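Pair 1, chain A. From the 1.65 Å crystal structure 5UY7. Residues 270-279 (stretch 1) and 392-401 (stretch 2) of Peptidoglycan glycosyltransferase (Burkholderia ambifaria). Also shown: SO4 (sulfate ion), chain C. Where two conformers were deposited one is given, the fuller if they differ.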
# COMPACT_ATOMS: atom_id res chain seq x y z
N SER A 270 6.90 -4.92 1.89
CA SER A 270 6.08 -4.78 3.10
C SER A 270 4.72 -4.14 2.84
O SER A 270 3.83 -4.25 3.68
CB SER A 270 6.82 -3.96 4.15
OG SER A 270 8.00 -4.64 4.56
N ILE A 271 4.53 -3.49 1.69
CA ILE A 271 3.23 -2.92 1.35
C ILE A 271 2.15 -3.99 1.27
O ILE A 271 0.96 -3.68 1.43
CB ILE A 271 3.38 -2.13 0.02
CG1 ILE A 271 4.25 -0.90 0.28
CG2 ILE A 271 2.03 -1.74 -0.56
CD1 ILE A 271 4.80 -0.26 -1.01
N MET A 272 2.53 -5.25 1.09
CA MET A 272 1.52 -6.31 1.05
C MET A 272 1.11 -6.82 2.42
O MET A 272 0.11 -7.54 2.51
CB MET A 272 2.02 -7.50 0.23
CG MET A 272 2.22 -7.20 -1.24
SD MET A 272 0.79 -6.47 -2.05
CE MET A 272 -0.39 -7.81 -1.88
N LYS A 273 1.86 -6.50 3.48
CA LYS A 273 1.56 -7.09 4.78
C LYS A 273 0.13 -6.78 5.24
O LYS A 273 -0.51 -7.69 5.80
CB LYS A 273 2.60 -6.63 5.81
CG LYS A 273 3.97 -7.26 5.55
CD LYS A 273 5.12 -6.59 6.32
CE LYS A 273 6.40 -7.36 6.06
NZ LYS A 273 7.66 -6.64 6.48
N PRO A 274 -0.43 -5.59 5.01
CA PRO A 274 -1.82 -5.37 5.40
C PRO A 274 -2.81 -6.27 4.69
O PRO A 274 -3.88 -6.53 5.25
CB PRO A 274 -2.05 -3.90 5.05
CG PRO A 274 -0.71 -3.30 5.19
CD PRO A 274 0.22 -4.31 4.63
N PHE A 275 -2.51 -6.74 3.48
CA PHE A 275 -3.45 -7.61 2.78
C PHE A 275 -3.38 -9.03 3.32
O PHE A 275 -4.41 -9.72 3.40
CB PHE A 275 -3.21 -7.59 1.27
CG PHE A 275 -3.53 -6.27 0.65
CD1 PHE A 275 -4.84 -5.84 0.54
CD2 PHE A 275 -2.52 -5.42 0.21
CE1 PHE A 275 -5.15 -4.60 0.00
CE2 PHE A 275 -2.82 -4.18 -0.33
CZ PHE A 275 -4.14 -3.77 -0.43
N THR A 276 -2.18 -9.49 3.68
CA THR A 276 -2.06 -10.78 4.37
C THR A 276 -2.92 -10.79 5.62
O THR A 276 -3.69 -11.74 5.86
CB THR A 276 -0.60 -11.02 4.74
OG1 THR A 276 0.19 -11.07 3.54
CG2 THR A 276 -0.44 -12.34 5.49
N VAL A 277 -2.82 -9.72 6.41
CA VAL A 277 -3.58 -9.62 7.65
C VAL A 277 -5.06 -9.44 7.35
O VAL A 277 -5.91 -10.09 7.98
CB VAL A 277 -3.02 -8.48 8.51
CG1 VAL A 277 -4.00 -8.10 9.62
CG2 VAL A 277 -1.68 -8.88 9.09
N SER A 278 -5.40 -8.59 6.38
CA SER A 278 -6.81 -8.40 6.02
C SER A 278 -7.48 -9.73 5.70
O SER A 278 -8.59 -10.02 6.17
CB SER A 278 -6.94 -7.47 4.81
OG SER A 278 -6.57 -6.14 5.13
N LEU A 279 -6.83 -10.56 4.88
CA LEU A 279 -7.47 -11.81 4.49
C LEU A 279 -7.64 -12.75 5.67
O LEU A 279 -8.70 -13.37 5.82
CB LEU A 279 -6.66 -12.49 3.37
CG LEU A 279 -7.29 -13.77 2.82
CD1 LEU A 279 -8.66 -13.51 2.20
CD2 LEU A 279 -6.33 -14.41 1.81
N GLN A 392 -1.46 -0.37 -9.54
CA GLN A 392 -2.17 -1.50 -8.94
C GLN A 392 -2.21 -1.40 -7.42
O GLN A 392 -3.22 -1.74 -6.80
CB GLN A 392 -1.51 -2.81 -9.36
CG GLN A 392 -1.87 -3.24 -10.76
CD GLN A 392 -1.08 -4.47 -11.18
OE1 GLN A 392 0.05 -4.66 -10.73
NE2 GLN A 392 -1.67 -5.31 -12.03
N LEU A 393 -1.12 -0.95 -6.80
CA LEU A 393 -1.10 -0.82 -5.34
C LEU A 393 -2.04 0.28 -4.87
O LEU A 393 -2.75 0.11 -3.87
CB LEU A 393 0.32 -0.55 -4.85
CG LEU A 393 1.30 -1.72 -4.97
CD1 LEU A 393 2.70 -1.24 -4.56
CD2 LEU A 393 0.85 -2.90 -4.10
N ALA A 394 -2.04 1.42 -5.55
CA ALA A 394 -2.96 2.49 -5.18
C ALA A 394 -4.40 2.01 -5.24
O ALA A 394 -5.18 2.22 -4.29
CB ALA A 394 -2.76 3.71 -6.08
N ARG A 395 -4.76 1.31 -6.32
CA ARG A 395 -6.12 0.78 -6.44
C ARG A 395 -6.42 -0.24 -5.34
O ARG A 395 -7.49 -0.20 -4.72
CB ARG A 395 -6.31 0.16 -7.82
CG ARG A 395 -7.66 -0.53 -8.01
CD ARG A 395 -7.80 -1.09 -9.43
NE ARG A 395 -6.71 -2.00 -9.77
CZ ARG A 395 -6.53 -2.53 -10.98
NH1 ARG A 395 -7.36 -2.24 -11.97
NH2 ARG A 395 -5.51 -3.34 -11.20
N ALA A 396 -5.47 -1.15 -5.09
CA ALA A 396 -5.68 -2.15 -4.05
C ALA A 396 -5.94 -1.51 -2.69
O ALA A 396 -6.81 -1.97 -1.94
CB ALA A 396 -4.47 -3.09 -3.98
N TYR A 397 -5.23 -0.42 -2.37
CA TYR A 397 -5.43 0.20 -1.05
C TYR A 397 -6.80 0.88 -0.94
O TYR A 397 -7.26 1.11 0.19
CB TYR A 397 -4.29 1.18 -0.73
CG TYR A 397 -3.19 0.51 0.07
CD1 TYR A 397 -2.35 -0.44 -0.51
CD2 TYR A 397 -3.01 0.80 1.42
CE1 TYR A 397 -1.37 -1.09 0.23
CE2 TYR A 397 -2.02 0.17 2.17
CZ TYR A 397 -1.20 -0.77 1.56
OH TYR A 397 -0.23 -1.41 2.32
N THR A 398 -7.47 1.17 -2.06
CA THR A 398 -8.83 1.70 -1.92
C THR A 398 -9.75 0.67 -1.31
O THR A 398 -10.74 1.05 -0.69
CB THR A 398 -9.42 2.19 -3.26
OG1 THR A 398 -9.64 1.08 -4.16
CG2 THR A 398 -8.51 3.25 -3.91
N ALA A 399 -9.43 -0.63 -1.43
CA ALA A 399 -10.27 -1.64 -0.79
C ALA A 399 -10.23 -1.50 0.72
O ALA A 399 -11.24 -1.68 1.39
CB ALA A 399 -9.83 -3.04 -1.21
N ILE A 400 -9.06 -1.16 1.27
CA ILE A 400 -8.97 -0.97 2.71
C ILE A 400 -9.59 0.35 3.10
O ILE A 400 -10.22 0.47 4.16
CB ILE A 400 -7.49 -1.07 3.14
CG1 ILE A 400 -6.99 -2.51 2.94
CG2 ILE A 400 -7.30 -0.60 4.60
CD1 ILE A 400 -5.48 -2.64 3.11
N ALA A 401 -9.45 1.37 2.25
CA ALA A 401 -9.97 2.70 2.56
C ALA A 401 -11.49 2.74 2.51
O ALA A 401 -12.12 3.38 3.36
CB ALA A 401 -9.40 3.73 1.60
S SO4 C . 10.50 -1.77 4.48
O1 SO4 C . 9.95 -0.63 3.75
O2 SO4 C . 10.32 -1.58 5.91
O3 SO4 C . 11.93 -1.87 4.18
O4 SO4 C . 9.87 -3.03 4.09

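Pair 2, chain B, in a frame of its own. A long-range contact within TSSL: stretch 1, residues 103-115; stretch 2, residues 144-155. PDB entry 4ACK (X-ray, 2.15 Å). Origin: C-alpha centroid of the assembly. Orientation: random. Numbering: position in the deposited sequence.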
# COMPACT_ATOMS: atom_id res chain seq x y z
N VAL B 103 -9.05 1.13 0.34
CA VAL B 103 -8.34 -0.10 0.83
C VAL B 103 -9.28 -0.99 1.62
O VAL B 103 -9.21 -2.23 1.52
CB VAL B 103 -7.11 0.28 1.69
CG1 VAL B 103 -6.60 -0.89 2.56
CG2 VAL B 103 -6.05 0.95 0.84
N PHE B 104 -10.15 -0.42 2.45
CA PHE B 104 -11.05 -1.30 3.23
C PHE B 104 -12.22 -1.79 2.40
O PHE B 104 -12.74 -2.90 2.63
CB PHE B 104 -11.48 -0.67 4.57
CG PHE B 104 -10.30 -0.39 5.46
CD1 PHE B 104 -9.73 -1.40 6.21
CD2 PHE B 104 -9.73 0.90 5.47
CE1 PHE B 104 -8.59 -1.16 7.01
CE2 PHE B 104 -8.64 1.16 6.26
CZ PHE B 104 -8.06 0.12 7.05
N GLU B 105 -12.53 -1.05 1.36
CA GLU B 105 -13.42 -1.60 0.34
C GLU B 105 -12.80 -2.81 -0.38
O GLU B 105 -13.44 -3.85 -0.52
CB GLU B 105 -13.82 -0.57 -0.71
CG GLU B 105 -15.02 -1.12 -1.52
CD GLU B 105 -15.45 -0.15 -2.61
OE1 GLU B 105 -15.39 1.06 -2.36
OE2 GLU B 105 -15.81 -0.58 -3.71
N ILE B 106 -11.55 -2.68 -0.84
CA ILE B 106 -10.80 -3.86 -1.35
C ILE B 106 -10.81 -5.03 -0.37
O ILE B 106 -11.10 -6.20 -0.76
CB ILE B 106 -9.35 -3.48 -1.68
CG1 ILE B 106 -9.44 -2.55 -2.90
CG2 ILE B 106 -8.45 -4.77 -1.91
CD1 ILE B 106 -8.11 -1.82 -3.26
N THR B 107 -10.53 -4.72 0.89
CA THR B 107 -10.44 -5.74 1.91
C THR B 107 -11.80 -6.45 2.09
O THR B 107 -11.83 -7.68 2.16
CB THR B 107 -9.94 -5.15 3.23
OG1 THR B 107 -8.65 -4.48 3.00
CG2 THR B 107 -9.80 -6.23 4.31
N ASP B 108 -12.92 -5.67 2.14
CA ASP B 108 -14.26 -6.25 2.10
C ASP B 108 -14.41 -7.24 0.94
O ASP B 108 -14.91 -8.31 1.12
CB ASP B 108 -15.37 -5.17 1.94
CG ASP B 108 -15.49 -4.28 3.17
OD1 ASP B 108 -15.16 -4.71 4.29
OD2 ASP B 108 -15.85 -3.10 2.99
N ASN B 109 -14.02 -6.83 -0.25
CA ASN B 109 -14.18 -7.68 -1.39
C ASN B 109 -13.40 -8.99 -1.29
O ASN B 109 -14.01 -10.07 -1.38
CB ASN B 109 -13.83 -6.95 -2.64
CG ASN B 109 -14.82 -5.80 -2.94
OD1 ASN B 109 -15.85 -5.67 -2.28
ND2 ASN B 109 -14.52 -4.98 -3.95
N ILE B 110 -12.10 -8.92 -1.00
CA ILE B 110 -11.30 -10.16 -0.91
C ILE B 110 -11.72 -10.99 0.26
O ILE B 110 -11.52 -12.20 0.25
CB ILE B 110 -9.80 -9.90 -0.87
CG1 ILE B 110 -9.30 -9.35 0.48
CG2 ILE B 110 -9.43 -9.03 -2.04
CD1 ILE B 110 -7.71 -9.10 0.46
N LEU B 111 -12.34 -10.37 1.26
CA LEU B 111 -12.77 -11.17 2.41
C LEU B 111 -14.14 -11.85 2.22
O LEU B 111 -14.46 -12.82 2.91
CB LEU B 111 -12.75 -10.39 3.76
CG LEU B 111 -11.41 -10.12 4.49
CD1 LEU B 111 -11.70 -9.16 5.61
CD2 LEU B 111 -10.77 -11.42 5.09
N SER B 112 -14.98 -11.26 1.40
CA SER B 112 -16.28 -11.78 1.09
C SER B 112 -16.30 -13.02 0.22
O SER B 112 -17.05 -13.92 0.44
CB SER B 112 -17.18 -10.71 0.53
OG SER B 112 -17.03 -10.62 -0.83
N GLU B 113 -15.44 -13.04 -0.78
CA GLU B 113 -15.37 -14.13 -1.73
C GLU B 113 -14.05 -14.84 -1.75
O GLU B 113 -13.01 -14.24 -1.90
CB GLU B 113 -15.58 -13.60 -3.11
CG GLU B 113 -16.99 -13.42 -3.47
CD GLU B 113 -17.13 -13.15 -4.92
OE1 GLU B 113 -16.87 -12.02 -5.32
OE2 GLU B 113 -17.49 -14.07 -5.66
N ASN B 114 -14.09 -16.13 -1.65
CA ASN B 114 -12.86 -16.86 -1.63
C ASN B 114 -12.29 -17.18 -2.99
O ASN B 114 -11.88 -18.29 -3.23
CB ASN B 114 -13.11 -18.15 -0.91
CG ASN B 114 -11.94 -18.61 -0.18
OD1 ASN B 114 -11.01 -19.16 -0.77
ND2 ASN B 114 -11.93 -18.38 1.11
N ILE B 115 -12.21 -16.18 -3.84
CA ILE B 115 -11.63 -16.31 -5.18
C ILE B 115 -10.18 -15.81 -5.39
O ILE B 115 -9.59 -16.08 -6.43
CB ILE B 115 -12.54 -15.66 -6.29
CG1 ILE B 115 -13.01 -14.26 -5.89
CG2 ILE B 115 -13.72 -16.61 -6.66
CD1 ILE B 115 -13.72 -13.49 -7.01
N SER B 144 -14.33 -2.32 14.02
CA SER B 144 -14.20 -2.78 12.64
C SER B 144 -12.74 -2.81 12.18
O SER B 144 -12.34 -3.73 11.50
CB SER B 144 -15.06 -1.96 11.70
OG SER B 144 -16.42 -2.19 12.03
N PHE B 145 -11.93 -1.83 12.60
CA PHE B 145 -10.55 -1.77 12.18
C PHE B 145 -9.86 -3.01 12.72
O PHE B 145 -9.16 -3.72 11.97
CB PHE B 145 -9.89 -0.46 12.67
CG PHE B 145 -8.45 -0.35 12.38
CD1 PHE B 145 -7.95 -0.55 11.08
CD2 PHE B 145 -7.56 -0.07 13.41
CE1 PHE B 145 -6.59 -0.43 10.79
CE2 PHE B 145 -6.15 0.06 13.14
CZ PHE B 145 -5.67 -0.12 11.81
N LEU B 146 -10.07 -3.29 14.00
CA LEU B 146 -9.43 -4.46 14.59
C LEU B 146 -9.93 -5.75 13.97
O LEU B 146 -9.15 -6.71 13.82
CB LEU B 146 -9.66 -4.51 16.09
CG LEU B 146 -9.26 -3.26 16.86
CD1 LEU B 146 -9.64 -3.51 18.28
CD2 LEU B 146 -7.78 -2.97 16.71
N ALA B 147 -11.19 -5.79 13.56
CA ALA B 147 -11.72 -6.99 12.93
C ALA B 147 -11.07 -7.26 11.57
O ALA B 147 -10.85 -8.41 11.23
CB ALA B 147 -13.24 -6.92 12.81
N TYR B 148 -10.82 -6.20 10.78
CA TYR B 148 -10.18 -6.35 9.48
C TYR B 148 -8.82 -7.00 9.63
O TYR B 148 -8.43 -7.85 8.85
CB TYR B 148 -9.92 -5.00 8.85
CG TYR B 148 -11.08 -4.44 8.13
CD1 TYR B 148 -11.68 -5.17 7.09
CD2 TYR B 148 -11.61 -3.19 8.48
CE1 TYR B 148 -12.73 -4.67 6.42
CE2 TYR B 148 -12.69 -2.66 7.80
CZ TYR B 148 -13.24 -3.40 6.78
OH TYR B 148 -14.31 -2.90 6.12
N LYS B 149 -8.06 -6.54 10.61
CA LYS B 149 -6.77 -7.12 10.95
C LYS B 149 -6.89 -8.60 11.31
O LYS B 149 -6.22 -9.42 10.71
CB LYS B 149 -6.13 -6.31 12.09
CG LYS B 149 -5.53 -5.03 11.53
CD LYS B 149 -5.54 -3.85 12.44
CE LYS B 149 -4.85 -4.13 13.66
NZ LYS B 149 -4.91 -3.00 14.61
N LYS B 150 -7.76 -8.92 12.24
CA LYS B 150 -7.96 -10.30 12.71
C LYS B 150 -8.38 -11.16 11.50
O LYS B 150 -7.82 -12.23 11.24
CB LYS B 150 -9.01 -10.32 13.84
CG LYS B 150 -9.17 -11.68 14.60
CD LYS B 150 -10.20 -11.57 15.70
CE LYS B 150 -10.50 -12.93 16.33
NZ LYS B 150 -11.58 -12.83 17.35
N GLU B 151 -9.33 -10.66 10.72
CA GLU B 151 -9.91 -11.49 9.66
C GLU B 151 -8.91 -11.77 8.54
O GLU B 151 -8.83 -12.89 8.05
CB GLU B 151 -11.21 -10.87 9.14
CG GLU B 151 -12.30 -10.92 10.19
CD GLU B 151 -12.58 -12.35 10.66
OE1 GLU B 151 -12.99 -13.16 9.81
OE2 GLU B 151 -12.39 -12.68 11.87
N ILE B 152 -8.13 -10.76 8.20
CA ILE B 152 -7.12 -10.89 7.18
C ILE B 152 -6.01 -11.87 7.60
O ILE B 152 -5.53 -12.64 6.79
CB ILE B 152 -6.50 -9.53 6.78
CG1 ILE B 152 -7.42 -8.78 5.80
CG2 ILE B 152 -5.13 -9.74 6.17
CD1 ILE B 152 -7.43 -9.29 4.36
N ASP B 153 -5.60 -11.84 8.86
CA ASP B 153 -4.51 -12.70 9.26
C ASP B 153 -4.97 -14.15 9.34
O ASP B 153 -4.16 -15.06 9.17
CB ASP B 153 -3.82 -12.17 10.52
CG ASP B 153 -2.88 -11.00 10.20
OD1 ASP B 153 -2.64 -10.70 8.99
OD2 ASP B 153 -2.37 -10.38 11.15
N LYS B 154 -6.28 -14.34 9.52
CA LYS B 154 -6.89 -15.63 9.56
C LYS B 154 -6.82 -16.31 8.19
O LYS B 154 -7.31 -17.42 8.07
CB LYS B 154 -8.35 -15.49 9.98
CG LYS B 154 -8.83 -16.42 11.13
CD LYS B 154 -10.04 -15.82 11.93
CE LYS B 154 -11.42 -15.90 11.18
NZ LYS B 154 -12.37 -16.98 11.69
N HIS B 155 -6.22 -15.66 7.18
CA HIS B 155 -6.11 -16.18 5.79
C HIS B 155 -4.69 -16.67 5.39
O HIS B 155 -3.64 -16.13 5.80
CB HIS B 155 -6.59 -15.12 4.77
CG HIS B 155 -8.00 -15.31 4.28
ND1 HIS B 155 -9.10 -14.78 4.93
CD2 HIS B 155 -8.49 -15.92 3.17
CE1 HIS B 155 -10.20 -15.09 4.27
NE2 HIS B 155 -9.86 -15.79 3.20

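Superposing N, CA and C of 14 central residues places pair 2 on pair 1 with an RMSD of 0.9 Å. In both pairs two helical segments run in the same general direction: the helix axes approach to 11.1 Å at 38° in pair 1 and to 10.9 Å at 40° in pair 2. The backbones differ most clearly at the ends of stretch 1. Pair 1 enters its helix from a 3-10 segment, 270-272, whereas the pair 2 helix is already under way at Val B103 and ends at Ser B112; Glu B113, matched to Val A277, is the first residue to leave helical phi/psi.

The central match is Phe A275 with Leu B111, whose side-chain centres fall 1.0 Å apart. Each points CA-to-CB sideways and brings its end nearer to the partner stretch, which covers 86 Å² of Phe A275 and 90 Å² of Leu B111. The surroundings match too: Ala A396, Tyr A397 and Ile A400 correspond to Glu B151, Ile B152 and His B155. Phe A275 turns its edge toward the face of Tyr A397 (planes at 84°, centroids 5.2 Å apart), and Ile A400 CD1 makes an off-centre CH-pi contact, 4.2 Å from the Phe A275 ring centroid. Leu B111 has no ring to orient; its CD2 lies 4.0 Å from Ile B152 CD1 and 3.8 Å from both Glu B151 O and His B155 ND1, and its CD1 lies 4.0 Å from Glu B151 CB. Thus an aromatic residue meets an aliphatic one at 275/400, and the order is reversed at 111/155.

Each pair has one cross-stretch hydrogen bond, donated by a tyrosine, but the tyrosines do not match. Tyr A397 OH donates to the backbone Ile A271 O (2.7 Å). Tyr B148, one helical turn earlier by superposition, matches Leu A393; its OH donates to the side-chain atom Asp B108 OD1 (2.7 Å). At the equivalent of that pair, pair 1 has a purely apolar contact, Met A272 SD to Leu A393 CD2 at 4.1 Å. Conversely, Ile B152 occupies the position of Tyr A397 and packs its CD1 3.9 Å from Ile B110 CD1, where pair 1 sets Pro A274 CG 3.5 Å from Tyr A397 OH.

In pair 2, 109 Å² of Tyr B148 is covered by stretch 1. Its side chain sits as a knob among Phe B104, Thr B107, Asp B108 and Leu B111, with Phe B104 CD1 over one face of its ring, 3.4 Å from Tyr B148 CD2; Phe B104 has no matched position in the superposition.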